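Local coordinates for protein peptidoglycan glycosyltransferase (Atopobium parvulum, PDB 4OVD) that belongs to the penicillin-binding protein family, combining a dimerisation domain with a penicillin-binding protein transpeptidase domain, at residues S523-Y528 against D552-L557; A480-Y485 against Q548-A553; P320-V325 against K329-D334; M342-M347 against A357-Q362. One frame throughout, in Å; residues are numbered along the deposited sequence.

Contact 1 of 4, residues S523-Y528 against D552-L557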
loop_
_atom_site.group_PDB
_atom_site.type_symbol
_atom_site.label_atom_id
_atom_site.label_comp_id
_atom_site.label_asym_id
_atom_site.label_seq_id
_atom_site.Cartn_x
_atom_site.Cartn_y
_atom_site.Cartn_z
ATOM N N SER A 523 16.267 6.646 1.576
ATOM C CA SER A 523 15.067 6.975 0.813
ATOM C C SER A 523 14.861 6.076 -0.399
ATOM O O SER A 523 14.422 6.521 -1.447
ATOM C CB SER A 523 15.105 8.458 0.366
ATOM O OG SER A 523 15.268 9.332 1.484
ATOM N N ASP A 524 15.176 4.805 -0.251
ATOM C CA ASP A 524 15.060 3.924 -1.366
ATOM C C ASP A 524 14.078 2.793 -1.204
ATOM O O ASP A 524 13.713 2.220 -2.216
ATOM C CB ASP A 524 16.451 3.335 -1.682
ATOM C CG ASP A 524 17.434 4.379 -2.274
ATOM O OD1 ASP A 524 17.027 5.108 -3.192
ATOM O OD2 ASP A 524 18.611 4.416 -1.857
ATOM N N LEU A 525 13.633 2.465 0.008
ATOM C CA LEU A 525 12.747 1.287 0.134
ATOM C C LEU A 525 11.766 1.191 1.304
ATOM O O LEU A 525 12.153 1.283 2.485
ATOM C CB LEU A 525 13.643 0.041 0.190
ATOM C CG LEU A 525 12.933 -1.311 0.331
ATOM C CD1 LEU A 525 12.135 -1.692 -0.911
ATOM C CD2 LEU A 525 13.989 -2.367 0.529
HETATM N N MSE A 526 10.506 0.899 0.981
HETATM C CA MSE A 526 9.512 0.680 1.971
HETATM C C MSE A 526 8.727 -0.507 1.451
HETATM O O MSE A 526 8.466 -0.640 0.251
HETATM C CB MSE A 526 8.655 1.941 2.070
HETATM C CG MSE A 526 7.782 2.014 3.298
HETATM SE SE MSE A 526 6.686 3.700 3.315
HETATM C CE MSE A 526 5.588 3.031 1.893
ATOM N N VAL A 527 8.331 -1.377 2.353
ATOM C CA VAL A 527 7.598 -2.559 2.005
ATOM C C VAL A 527 6.409 -2.718 2.932
ATOM O O VAL A 527 6.502 -2.389 4.167
ATOM C CB VAL A 527 8.474 -3.769 2.202
ATOM C CG1 VAL A 527 7.657 -5.021 2.220
ATOM C CG2 VAL A 527 9.605 -3.798 1.191
ATOM N N TYR A 528 5.320 -3.209 2.331
ATOM C CA TYR A 528 4.078 -3.503 3.026
ATOM C C TYR A 528 3.705 -4.944 2.840
ATOM O O TYR A 528 3.771 -5.463 1.748
ATOM C CB TYR A 528 2.864 -2.653 2.487
ATOM C CG TYR A 528 1.556 -3.148 3.084
ATOM C CD1 TYR A 528 0.814 -4.117 2.469
ATOM C CD2 TYR A 528 1.068 -2.628 4.256
ATOM C CE1 TYR A 528 -0.396 -4.552 3.014
ATOM C CE2 TYR A 528 -0.082 -3.072 4.816
ATOM C CZ TYR A 528 -0.824 -4.029 4.176
ATOM O OH TYR A 528 -1.991 -4.475 4.790
ATOM N N ASP A 552 15.440 -9.332 0.623
ATOM C CA ASP A 552 15.560 -9.651 -0.805
ATOM C C ASP A 552 15.340 -8.424 -1.653
ATOM O O ASP A 552 15.968 -8.286 -2.666
ATOM C CB ASP A 552 14.541 -10.694 -1.242
ATOM C CG ASP A 552 14.775 -12.034 -0.594
ATOM O OD1 ASP A 552 15.786 -12.177 0.124
ATOM O OD2 ASP A 552 13.929 -12.925 -0.782
ATOM N N ALA A 553 14.414 -7.545 -1.288
ATOM C CA ALA A 553 14.243 -6.355 -2.100
ATOM C C ALA A 553 15.527 -5.519 -2.004
ATOM O O ALA A 553 15.994 -4.993 -3.006
ATOM C CB ALA A 553 13.045 -5.536 -1.632
ATOM N N ALA A 554 16.083 -5.367 -0.799
ATOM C CA ALA A 554 17.311 -4.587 -0.621
ATOM C C ALA A 554 18.535 -5.192 -1.316
ATOM O O ALA A 554 19.387 -4.465 -1.820
ATOM C CB ALA A 554 17.596 -4.405 0.852
ATOM N N THR A 555 18.647 -6.510 -1.384
ATOM C CA THR A 555 19.836 -7.047 -2.029
ATOM C C THR A 555 19.668 -6.742 -3.542
ATOM O O THR A 555 20.501 -6.091 -4.170
ATOM C CB THR A 555 20.044 -8.562 -1.789
ATOM O OG1 THR A 555 19.190 -9.325 -2.647
ATOM C CG2 THR A 555 19.807 -8.945 -0.341
ATOM N N ARG A 556 18.557 -7.195 -4.105
ATOM C CA ARG A 556 18.236 -6.965 -5.489
ATOM C C ARG A 556 18.449 -5.512 -5.908
ATOM O O ARG A 556 18.795 -5.257 -7.039
ATOM C CB ARG A 556 16.774 -7.348 -5.738
ATOM C CG ARG A 556 16.320 -7.340 -7.189
ATOM C CD ARG A 556 16.924 -8.490 -7.999
ATOM N NE ARG A 556 16.404 -8.472 -9.372
ATOM C CZ ARG A 556 17.074 -8.095 -10.461
ATOM N NH1 ARG A 556 18.351 -7.756 -10.411
ATOM N NH2 ARG A 556 16.464 -8.102 -11.636
ATOM N N LEU A 557 18.224 -4.556 -5.019
ATOM C CA LEU A 557 18.400 -3.166 -5.399
ATOM C C LEU A 557 19.753 -2.618 -4.940
ATOM O O LEU A 557 20.652 -3.379 -4.530
ATOM C CB LEU A 557 17.240 -2.337 -4.861
ATOM C CG LEU A 557 15.833 -2.791 -5.261
ATOM C CD1 LEU A 557 14.801 -1.965 -4.521
ATOM C CD2 LEU A 557 15.601 -2.713 -6.757
#

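Contact 2 of 4, residues A480-Y485 against Q548-A553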
loop_
_atom_site.group_PDB
_atom_site.type_symbol
_atom_site.label_atom_id
_atom_site.label_comp_id
_atom_site.label_asym_id
_atom_site.label_seq_id
_atom_site.Cartn_x
_atom_site.Cartn_y
_atom_site.Cartn_z
ATOM N N ALA A 480 10.539 -7.936 12.410
ATOM C CA ALA A 480 10.721 -7.297 11.101
ATOM C C ALA A 480 12.157 -6.831 10.965
ATOM O O ALA A 480 12.596 -6.468 9.879
ATOM C CB ALA A 480 9.777 -6.139 10.919
ATOM N N GLY A 481 12.925 -6.829 12.048
ATOM C CA GLY A 481 14.330 -6.413 11.951
ATOM C C GLY A 481 15.143 -7.222 10.952
ATOM O O GLY A 481 14.878 -8.378 10.720
ATOM N N ILE A 482 16.129 -6.592 10.326
ATOM C CA ILE A 482 16.952 -7.264 9.335
ATOM C C ILE A 482 18.403 -6.927 9.669
ATOM O O ILE A 482 18.800 -5.738 9.683
ATOM C CB ILE A 482 16.697 -6.787 7.883
ATOM C CG1 ILE A 482 15.197 -6.900 7.491
ATOM C CG2 ILE A 482 17.568 -7.602 6.932
ATOM C CD1 ILE A 482 14.856 -6.076 6.269
ATOM N N TYR A 483 19.178 -7.976 9.935
ATOM C CA TYR A 483 20.582 -7.847 10.290
ATOM C C TYR A 483 21.330 -6.952 9.298
ATOM O O TYR A 483 21.268 -7.205 8.106
ATOM C CB TYR A 483 21.234 -9.228 10.325
ATOM C CG TYR A 483 22.664 -9.112 10.790
ATOM C CD1 TYR A 483 22.960 -8.689 12.093
ATOM C CD2 TYR A 483 23.719 -9.376 9.919
ATOM C CE1 TYR A 483 24.285 -8.557 12.514
ATOM C CE2 TYR A 483 25.035 -9.257 10.331
ATOM C CZ TYR A 483 25.310 -8.847 11.622
ATOM O OH TYR A 483 26.623 -8.744 11.987
ATOM N N GLY A 484 22.011 -5.916 9.800
ATOM C CA GLY A 484 22.780 -4.955 8.975
ATOM C C GLY A 484 22.017 -3.723 8.453
ATOM O O GLY A 484 22.608 -2.831 7.838
ATOM N N TYR A 485 20.705 -3.629 8.709
ATOM C CA TYR A 485 19.938 -2.496 8.210
ATOM C C TYR A 485 19.156 -1.820 9.294
ATOM O O TYR A 485 18.959 -2.360 10.342
ATOM C CB TYR A 485 18.945 -2.995 7.160
ATOM C CG TYR A 485 19.577 -3.587 5.912
ATOM C CD1 TYR A 485 19.949 -4.923 5.842
ATOM C CD2 TYR A 485 19.758 -2.801 4.787
ATOM C CE1 TYR A 485 20.516 -5.436 4.683
ATOM C CE2 TYR A 485 20.302 -3.296 3.650
ATOM C CZ TYR A 485 20.689 -4.606 3.604
ATOM O OH TYR A 485 21.220 -5.033 2.441
ATOM N N GLN A 548 12.117 -11.118 5.557
ATOM C CA GLN A 548 12.637 -11.880 4.438
ATOM C C GLN A 548 12.432 -11.173 3.090
ATOM O O GLN A 548 13.363 -11.040 2.297
ATOM C CB GLN A 548 12.028 -13.285 4.413
ATOM C CG GLN A 548 12.395 -14.104 3.163
ATOM C CD GLN A 548 13.904 -14.346 2.897
ATOM O OE1 GLN A 548 14.276 -14.841 1.812
ATOM N NE2 GLN A 548 14.758 -14.034 3.865
ATOM N N PHE A 549 11.247 -10.639 2.824
ATOM C CA PHE A 549 11.078 -10.026 1.565
ATOM C C PHE A 549 11.806 -8.655 1.423
ATOM O O PHE A 549 12.369 -8.313 0.374
ATOM C CB PHE A 549 9.587 -9.909 1.227
ATOM C CG PHE A 549 9.357 -9.223 -0.042
ATOM C CD1 PHE A 549 9.583 -9.873 -1.234
ATOM C CD2 PHE A 549 8.918 -7.908 -0.061
ATOM C CE1 PHE A 549 9.405 -9.228 -2.439
ATOM C CE2 PHE A 549 8.755 -7.252 -1.248
ATOM C CZ PHE A 549 8.987 -7.916 -2.445
ATOM N N ALA A 550 11.805 -7.869 2.457
ATOM C CA ALA A 550 12.454 -6.557 2.358
ATOM C C ALA A 550 13.975 -6.708 2.181
ATOM O O ALA A 550 14.593 -5.905 1.493
ATOM C CB ALA A 550 12.129 -5.702 3.551
ATOM N N LYS A 551 14.520 -7.771 2.758
ATOM C CA LYS A 551 15.948 -8.136 2.664
ATOM C C LYS A 551 16.232 -8.420 1.208
ATOM O O LYS A 551 17.123 -7.792 0.609
ATOM C CB LYS A 551 16.190 -9.369 3.553
ATOM C CG LYS A 551 17.494 -10.107 3.409
ATOM C CD LYS A 551 18.657 -9.202 3.679
ATOM C CE LYS A 551 19.931 -10.044 3.695
ATOM N NZ LYS A 551 21.131 -9.180 3.752
ATOM N N ASP A 552 15.440 -9.332 0.623
ATOM C CA ASP A 552 15.560 -9.651 -0.805
ATOM C C ASP A 552 15.340 -8.424 -1.653
ATOM O O ASP A 552 15.968 -8.286 -2.666
ATOM C CB ASP A 552 14.541 -10.694 -1.242
ATOM C CG ASP A 552 14.775 -12.034 -0.594
ATOM O OD1 ASP A 552 15.786 -12.177 0.124
ATOM O OD2 ASP A 552 13.929 -12.925 -0.782
ATOM N N ALA A 553 14.414 -7.545 -1.288
ATOM C CA ALA A 553 14.243 -6.355 -2.100
ATOM C C ALA A 553 15.527 -5.519 -2.004
ATOM O O ALA A 553 15.994 -4.993 -3.006
ATOM C CB ALA A 553 13.045 -5.536 -1.632
#

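Contact 3 of 4, residues P320-V325 against K329-D334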
loop_
_atom_site.group_PDB
_atom_site.type_symbol
_atom_site.label_atom_id
_atom_site.label_comp_id
_atom_site.label_asym_id
_atom_site.label_seq_id
_atom_site.Cartn_x
_atom_site.Cartn_y
_atom_site.Cartn_z
ATOM N N PRO A 320 -5.077 5.220 31.334
ATOM C CA PRO A 320 -5.858 4.213 32.056
ATOM C C PRO A 320 -5.919 2.884 31.354
ATOM O O PRO A 320 -5.463 2.745 30.216
ATOM C CB PRO A 320 -7.265 4.841 32.175
ATOM C CG PRO A 320 -7.339 5.784 31.023
ATOM C CD PRO A 320 -5.941 6.254 30.733
ATOM N N THR A 321 -6.509 1.888 32.019
ATOM C CA THR A 321 -6.594 0.536 31.412
ATOM C C THR A 321 -7.607 0.551 30.351
ATOM O O THR A 321 -7.548 -0.256 29.442
ATOM C CB THR A 321 -7.006 -0.557 32.434
ATOM O OG1 THR A 321 -8.066 -0.016 33.213
ATOM C CG2 THR A 321 -5.872 -0.873 33.402
ATOM N N GLU A 322 -8.585 1.434 30.481
ATOM C CA GLU A 322 -9.626 1.526 29.496
ATOM C C GLU A 322 -10.078 2.951 29.456
ATOM O O GLU A 322 -9.806 3.652 30.392
ATOM C CB GLU A 322 -10.835 0.653 29.886
ATOM C CG GLU A 322 -11.429 1.019 31.249
ATOM C CD GLU A 322 -12.638 0.147 31.672
ATOM O OE1 GLU A 322 -12.935 -0.867 31.011
ATOM O OE2 GLU A 322 -13.297 0.477 32.687
ATOM N N LEU A 323 -10.745 3.348 28.373
ATOM C CA LEU A 323 -11.277 4.695 28.227
ATOM C C LEU A 323 -12.631 4.608 27.553
ATOM O O LEU A 323 -12.796 3.831 26.619
ATOM C CB LEU A 323 -10.346 5.535 27.339
ATOM C CG LEU A 323 -10.672 7.021 27.075
ATOM C CD1 LEU A 323 -10.745 7.877 28.333
ATOM C CD2 LEU A 323 -9.634 7.633 26.147
ATOM N N GLN A 324 -13.596 5.397 28.023
ATOM C CA GLN A 324 -14.921 5.447 27.413
ATOM C C GLN A 324 -14.843 6.411 26.210
ATOM O O GLN A 324 -14.444 7.565 26.357
ATOM C CB GLN A 324 -15.948 5.968 28.433
ATOM C CG GLN A 324 -17.397 6.089 27.949
ATOM C CD GLN A 324 -18.099 4.746 27.710
ATOM O OE1 GLN A 324 -19.068 4.667 26.942
ATOM N NE2 GLN A 324 -17.612 3.688 28.357
ATOM N N VAL A 325 -15.171 5.918 25.023
ATOM C CA VAL A 325 -15.225 6.748 23.797
ATOM C C VAL A 325 -16.624 6.596 23.246
ATOM O O VAL A 325 -17.009 5.503 22.791
ATOM C CB VAL A 325 -14.222 6.326 22.710
ATOM C CG1 VAL A 325 -12.795 6.556 23.207
ATOM C CG2 VAL A 325 -14.459 4.876 22.298
ATOM N N LYS A 329 -16.223 1.184 25.395
ATOM C CA LYS A 329 -14.957 1.375 26.058
ATOM C C LYS A 329 -13.817 0.945 25.130
ATOM O O LYS A 329 -14.000 0.108 24.256
ATOM C CB LYS A 329 -14.959 0.657 27.412
ATOM C CG LYS A 329 -15.076 -0.851 27.341
ATOM C CD LYS A 329 -15.230 -1.506 28.713
ATOM C CE LYS A 329 -16.586 -1.226 29.361
ATOM N NZ LYS A 329 -16.788 -1.967 30.646
ATOM N N VAL A 330 -12.679 1.617 25.211
ATOM C CA VAL A 330 -11.515 1.226 24.423
ATOM C C VAL A 330 -10.624 0.563 25.458
ATOM O O VAL A 330 -10.554 1.015 26.606
ATOM C CB VAL A 330 -10.863 2.436 23.776
ATOM C CG1 VAL A 330 -9.566 2.084 23.027
ATOM C CG2 VAL A 330 -11.852 3.052 22.834
ATOM N N THR A 331 -9.983 -0.528 25.058
ATOM C CA THR A 331 -9.084 -1.277 25.898
ATOM C C THR A 331 -7.849 -1.748 25.120
ATOM O O THR A 331 -7.820 -1.731 23.912
ATOM C CB THR A 331 -9.736 -2.581 26.435
ATOM O OG1 THR A 331 -10.197 -3.363 25.316
ATOM C CG2 THR A 331 -10.859 -2.308 27.374
ATOM N N ASP A 332 -6.819 -2.102 25.863
ATOM C CA ASP A 332 -5.596 -2.686 25.362
ATOM C C ASP A 332 -5.575 -4.195 25.846
ATOM O O ASP A 332 -5.914 -4.507 27.013
ATOM C CB ASP A 332 -4.354 -2.005 26.026
ATOM C CG ASP A 332 -4.103 -0.531 25.572
ATOM O OD1 ASP A 332 -4.691 -0.197 24.547
ATOM O OD2 ASP A 332 -3.264 0.249 26.208
ATOM N N ASP A 333 -5.149 -5.111 24.981
ATOM C CA ASP A 333 -4.937 -6.549 25.362
ATOM C C ASP A 333 -3.528 -6.614 26.048
ATOM O O ASP A 333 -2.496 -6.748 25.369
ATOM C CB ASP A 333 -5.018 -7.443 24.116
ATOM C CG ASP A 333 -3.934 -7.098 23.056
ATOM O OD1 ASP A 333 -3.175 -6.112 23.266
ATOM O OD2 ASP A 333 -3.873 -7.765 21.993
ATOM N N ASP A 334 -3.484 -6.535 27.384
ATOM C CA ASP A 334 -2.196 -6.385 28.087
ATOM C C ASP A 334 -2.218 -6.910 29.506
ATOM O O ASP A 334 -3.232 -7.462 29.950
ATOM C CB ASP A 334 -1.762 -4.873 28.051
ATOM C CG ASP A 334 -2.815 -3.919 28.700
ATOM O OD1 ASP A 334 -3.793 -4.394 29.332
ATOM O OD2 ASP A 334 -2.673 -2.680 28.564
#

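Contact 4 of 4, residues M342-M347 against A357-Q362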
loop_
_atom_site.group_PDB
_atom_site.type_symbol
_atom_site.label_atom_id
_atom_site.label_comp_id
_atom_site.label_asym_id
_atom_site.label_seq_id
_atom_site.Cartn_x
_atom_site.Cartn_y
_atom_site.Cartn_z
HETATM N N MSE A 342 2.941 6.466 30.102
HETATM C CA MSE A 342 3.534 6.046 28.834
HETATM C C MSE A 342 3.859 7.231 28.012
HETATM O O MSE A 342 3.081 8.193 27.992
HETATM C CB MSE A 342 2.495 5.275 27.956
HETATM C CG MSE A 342 1.842 4.066 28.528
HETATM SE SE MSE A 342 0.652 3.421 27.092
HETATM C CE MSE A 342 -0.316 2.078 28.170
ATOM N N SER A 343 5.059 7.278 27.446
ATOM C CA SER A 343 5.415 8.350 26.499
ATOM C C SER A 343 4.651 8.015 25.194
ATOM O O SER A 343 4.166 6.880 25.031
ATOM C CB SER A 343 6.894 8.358 26.255
ATOM O OG SER A 343 7.287 7.118 25.647
ATOM N N VAL A 344 4.545 8.978 24.294
ATOM C CA VAL A 344 3.920 8.787 23.007
ATOM C C VAL A 344 4.708 7.678 22.314
ATOM O O VAL A 344 4.135 6.812 21.653
ATOM C CB VAL A 344 3.911 10.055 22.156
ATOM C CG1 VAL A 344 3.371 9.751 20.744
ATOM C CG2 VAL A 344 3.076 11.135 22.829
ATOM N N ARG A 345 6.025 7.737 22.417
ATOM C CA ARG A 345 6.918 6.662 21.873
ATOM C C ARG A 345 6.463 5.282 22.413
ATOM O O ARG A 345 6.252 4.324 21.673
ATOM C CB ARG A 345 8.379 6.907 22.249
ATOM C CG ARG A 345 9.318 5.816 21.764
ATOM C CD ARG A 345 10.698 5.997 22.372
ATOM N NE ARG A 345 11.266 7.310 22.120
ATOM C CZ ARG A 345 11.805 7.662 20.960
ATOM N NH1 ARG A 345 11.910 6.779 19.951
ATOM N NH2 ARG A 345 12.303 8.878 20.820
ATOM N N GLU A 346 6.240 5.199 23.685
ATOM C CA GLU A 346 5.780 3.915 24.260
ATOM C C GLU A 346 4.403 3.484 23.750
ATOM O O GLU A 346 4.171 2.317 23.567
ATOM C CB GLU A 346 5.762 4.062 25.768
ATOM C CG GLU A 346 5.243 2.852 26.525
ATOM C CD GLU A 346 6.035 1.601 26.294
ATOM O OE1 GLU A 346 7.194 1.695 25.745
ATOM O OE2 GLU A 346 5.461 0.534 26.639
HETATM N N MSE A 347 3.471 4.412 23.521
HETATM C CA MSE A 347 2.126 4.011 23.055
HETATM C C MSE A 347 2.264 3.376 21.710
HETATM O O MSE A 347 1.555 2.379 21.394
HETATM C CB MSE A 347 1.223 5.230 22.930
HETATM C CG MSE A 347 1.017 5.881 24.252
HETATM SE SE MSE A 347 -0.027 7.554 23.989
HETATM C CE MSE A 347 0.424 8.506 25.616
ATOM N N ALA A 357 -6.414 6.886 21.626
ATOM C CA ALA A 357 -7.738 7.560 21.776
ATOM C C ALA A 357 -7.588 8.710 22.756
ATOM O O ALA A 357 -8.289 9.700 22.662
ATOM C CB ALA A 357 -8.766 6.598 22.304
ATOM N N PHE A 358 -6.764 8.535 23.771
ATOM C CA PHE A 358 -6.527 9.589 24.717
ATOM C C PHE A 358 -5.896 10.781 23.996
ATOM O O PHE A 358 -6.340 11.957 24.136
ATOM C CB PHE A 358 -5.597 9.106 25.819
ATOM C CG PHE A 358 -5.115 10.195 26.703
ATOM C CD1 PHE A 358 -3.954 10.891 26.378
ATOM C CD2 PHE A 358 -5.764 10.494 27.896
ATOM C CE1 PHE A 358 -3.485 11.916 27.184
ATOM C CE2 PHE A 358 -5.281 11.513 28.710
ATOM C CZ PHE A 358 -4.147 12.247 28.329
ATOM N N LEU A 359 -4.912 10.484 23.158
ATOM C CA LEU A 359 -4.215 11.583 22.465
ATOM C C LEU A 359 -5.167 12.353 21.603
ATOM O O LEU A 359 -5.223 13.579 21.645
ATOM C CB LEU A 359 -3.059 11.064 21.636
ATOM C CG LEU A 359 -1.840 10.508 22.384
ATOM C CD1 LEU A 359 -0.859 10.039 21.343
ATOM C CD2 LEU A 359 -1.226 11.586 23.271
ATOM N N GLU A 360 -5.971 11.650 20.839
ATOM C CA GLU A 360 -6.910 12.338 19.942
ATOM C C GLU A 360 -7.958 13.059 20.696
ATOM O O GLU A 360 -8.359 14.129 20.271
ATOM C CB GLU A 360 -7.583 11.362 18.966
ATOM C CG GLU A 360 -8.349 11.979 17.790
ATOM C CD GLU A 360 -9.664 12.624 18.154
ATOM O OE1 GLU A 360 -10.289 12.170 19.128
ATOM O OE2 GLU A 360 -10.098 13.526 17.390
ATOM N N THR A 361 -8.478 12.469 21.760
ATOM C CA THR A 361 -9.593 13.135 22.422
ATOM C C THR A 361 -9.168 14.271 23.341
ATOM O O THR A 361 -9.840 15.244 23.405
ATOM C CB THR A 361 -10.500 12.166 23.217
ATOM O OG1 THR A 361 -9.717 11.517 24.194
ATOM C CG2 THR A 361 -11.165 11.101 22.307
ATOM N N GLN A 362 -8.053 14.147 24.048
ATOM C CA GLN A 362 -7.631 15.175 24.987
ATOM C C GLN A 362 -6.678 16.197 24.419
ATOM O O GLN A 362 -6.586 17.284 24.947
ATOM C CB GLN A 362 -6.924 14.509 26.157
ATOM C CG GLN A 362 -7.796 13.476 26.864
ATOM C CD GLN A 362 -9.012 14.111 27.520
ATOM O OE1 GLN A 362 -10.150 13.681 27.328
ATOM N NE2 GLN A 362 -8.779 15.196 28.211
#

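Contact 1 of 4, residues S523-Y528 against D552-L557
Leu-525 lays the forked end of its side chain over Ala-553 and Ala-554. Both branches share the Ala-553 methyl: CD1 and CD2 of Leu-525 each lie 4.0 Å from Ala-553 CB. CD2 also lies against the helix backbone, 3.9 Å from Ala-554 N, and touches Ala-554 CB at 4.2 Å. A chi1 of 180° turns CG of Leu-525 away from the backbone N, and the two methyls beyond it meet the helix. At Ala-553 and Ala-554 the helix offers methyl groups to the leucine, consistent with the 7.5 Å between Leu-525 CA and Ala-554 CA. At the far end the touch is light, Leu-525 CD1 to Leu-557 CD1 at 4.5 Å, where Leu-557 is the first residue to leave the helix. Strand 525-532 is the middle strand of the five-stranded antiparallel sheet of the penicillin-binding protein transpeptidase fold, and helix 542-556 is a C-terminal helix laid across one face of it. Val-527 continues the same face onto Phe-546, Phe-549 and Ala-550, whereas selenomethionine Met-526 packs on helix 418-429 instead. On the helix side, Ala-553 also meets Leu-227 of helix 225-242. Polar ties with that region come from neighbours of the apolar patch: Asp-552 bonds to Gln-234, and Arg-556 forms a salt bridge with Asp-224.

Contact 2 of 4, residues A480-Y485 against Q548-A553
The type II beta turn from Ile-482 to Tyr-485, in the loop that leads into edge strand 487-495, sets Ile-482 against Ala-550 and Lys-551 of helix 542-556, and Tyr-485 against Lys-551. Ile-482 straddles two helix positions with separate branches. Its CD1 meets the Ala-550 methyl, CD1 to CB 3.9 Å, while its CG2 rests on the aliphatic part of Lys-551, CG2 to CD 3.8 Å. Having CG2 anti to the backbone N and CG1 beside it (chi1 -55°) spreads the two branches in this way. The lysine chain bends at chi2 (59°) and then runs straight on to Tyr-485, crossing that side chain at about a right angle. Lys-551 NZ arrives in the ring plane, 3.9 Å from Tyr-485 CE1, an edge approach rather than a cation-pi stack over a face. The phenol hydroxyl is bonded instead to Ile-559 O. The turn is closed by Tyr-485 N to Ile-482 O at 3.0 Å, and Gly-484 takes the positive phi that a type II turn asks for at its third position. The loop thus enters the antiparallel sheet while resting on helix 542-556, which covers one face of that sheet, as in the transpeptidase domain of penicillin-binding proteins.

Contact 3 of 4, residues P320-V325 against K329-D334
Leu-323 and Val-330 form the hydrogen-bonded pair of a short antiparallel hairpin, each backbone giving and taking one bond. Leu-323 N reaches Val-330 O at 2.9 Å (angle at hydrogen 155°); the return bond, Val-330 N to Leu-323 O, is the straighter (167°) and is modelled short, 2.6 Å. Each carbonyl oxygen is also approached by a CA-H: Glu-322 CA lies 3.1 Å from Val-330 O, and Lys-329 CA 3.3 Å from Leu-323 O. Beyond this bonded pair, Val-325 and Val-330 cross at about a right angle, Val-325 CG1 lying 3.6 Å from Val-330 CG2; the CG2 methyls are modelled too close together to be trusted in detail. On the exposed face Glu-322 and Lys-329 cross, OE1 of Glu-322 lying 3.3 Å from Lys-329 CD. The other face, with Leu-323 and Val-330, rests on helix 353-364 through Val-354, Ala-357 and Asn-353. Farther along, Asp-332 forms a salt bridge with Arg-336 and is hydrogen-bonded to Ser-352 and to the backbone N of Val-354. Since Glu-322 OE1 and Lys-329 NZ stay 4.0 Å apart, their opposite charges may attract across the hairpin without making a salt bridge; the direct polar grip between the strands is the backbone pair.

Contact 4 of 4, residues M342-M347 against A357-Q362
Met-347, a selenomethionine, and Leu-359 cross at a slant, the selenium lying against CD1 and the branch point CG of the leucine. SE of Met-347 is 3.7 Å from Leu-359 CD1 and 3.8 Å from Leu-359 CG. CG of Met-347 stands beside its backbone N (chi1 -63°), and the extended chain beyond it carries the selenium across to helix 353-364. Leu-359 points back at it, and its CD1 also brushes Val-344 CG1 at 4.3 Å, one helical turn before Met-347. The leucine thus meets two residues on the same flank of the opposite helix in a purely apolar contact. Each helix carries polar bonds of its own. Ser-343 is the N-cap of the first: its OG accepts from Glu-346 N at 2.9 Å, 156° at the hydrogen. In the second, which widens to a pi-type turn at 359-362, Ala-357 O takes two bonds from Thr-361, one from OG1 at 2.8 Å and one from the backbone N, arriving from opposite faces of the carbonyl plane. Strand 340-343, paired antiparallel with 316-319, runs directly into helix 344-350, and helix 353-364 follows. Met-347 packs on Phe-317 and Ile-319, Val-344 on Phe-311 and on Met-467 of helix 458-474, and Ala-357 on Val-325 of the adjacent hairpin.

The four contacts form two pairs. Contacts 1 and 2 share helix 542-556, with centres 8 Å apart: strand 525-532 and the loop 480-485 both lean on it, and Ala-554 CB of the first meets Tyr-485 OH of the second at 4.0 Å. Contacts 3 and 4 lie with centres 12 Å apart, joined where Leu-323 CD2 of the hairpin comes 3.8 Å from Phe-358 N of helix 353-364. The pairs do not touch; even contacts 2 and 4 have nearest atoms about 15 Å apart. A bound calcium ion lies about 10 Å from the side chain of Asp-332 and about 12 Å from that of Met-347, near contacts 3 and 4 but not part of either.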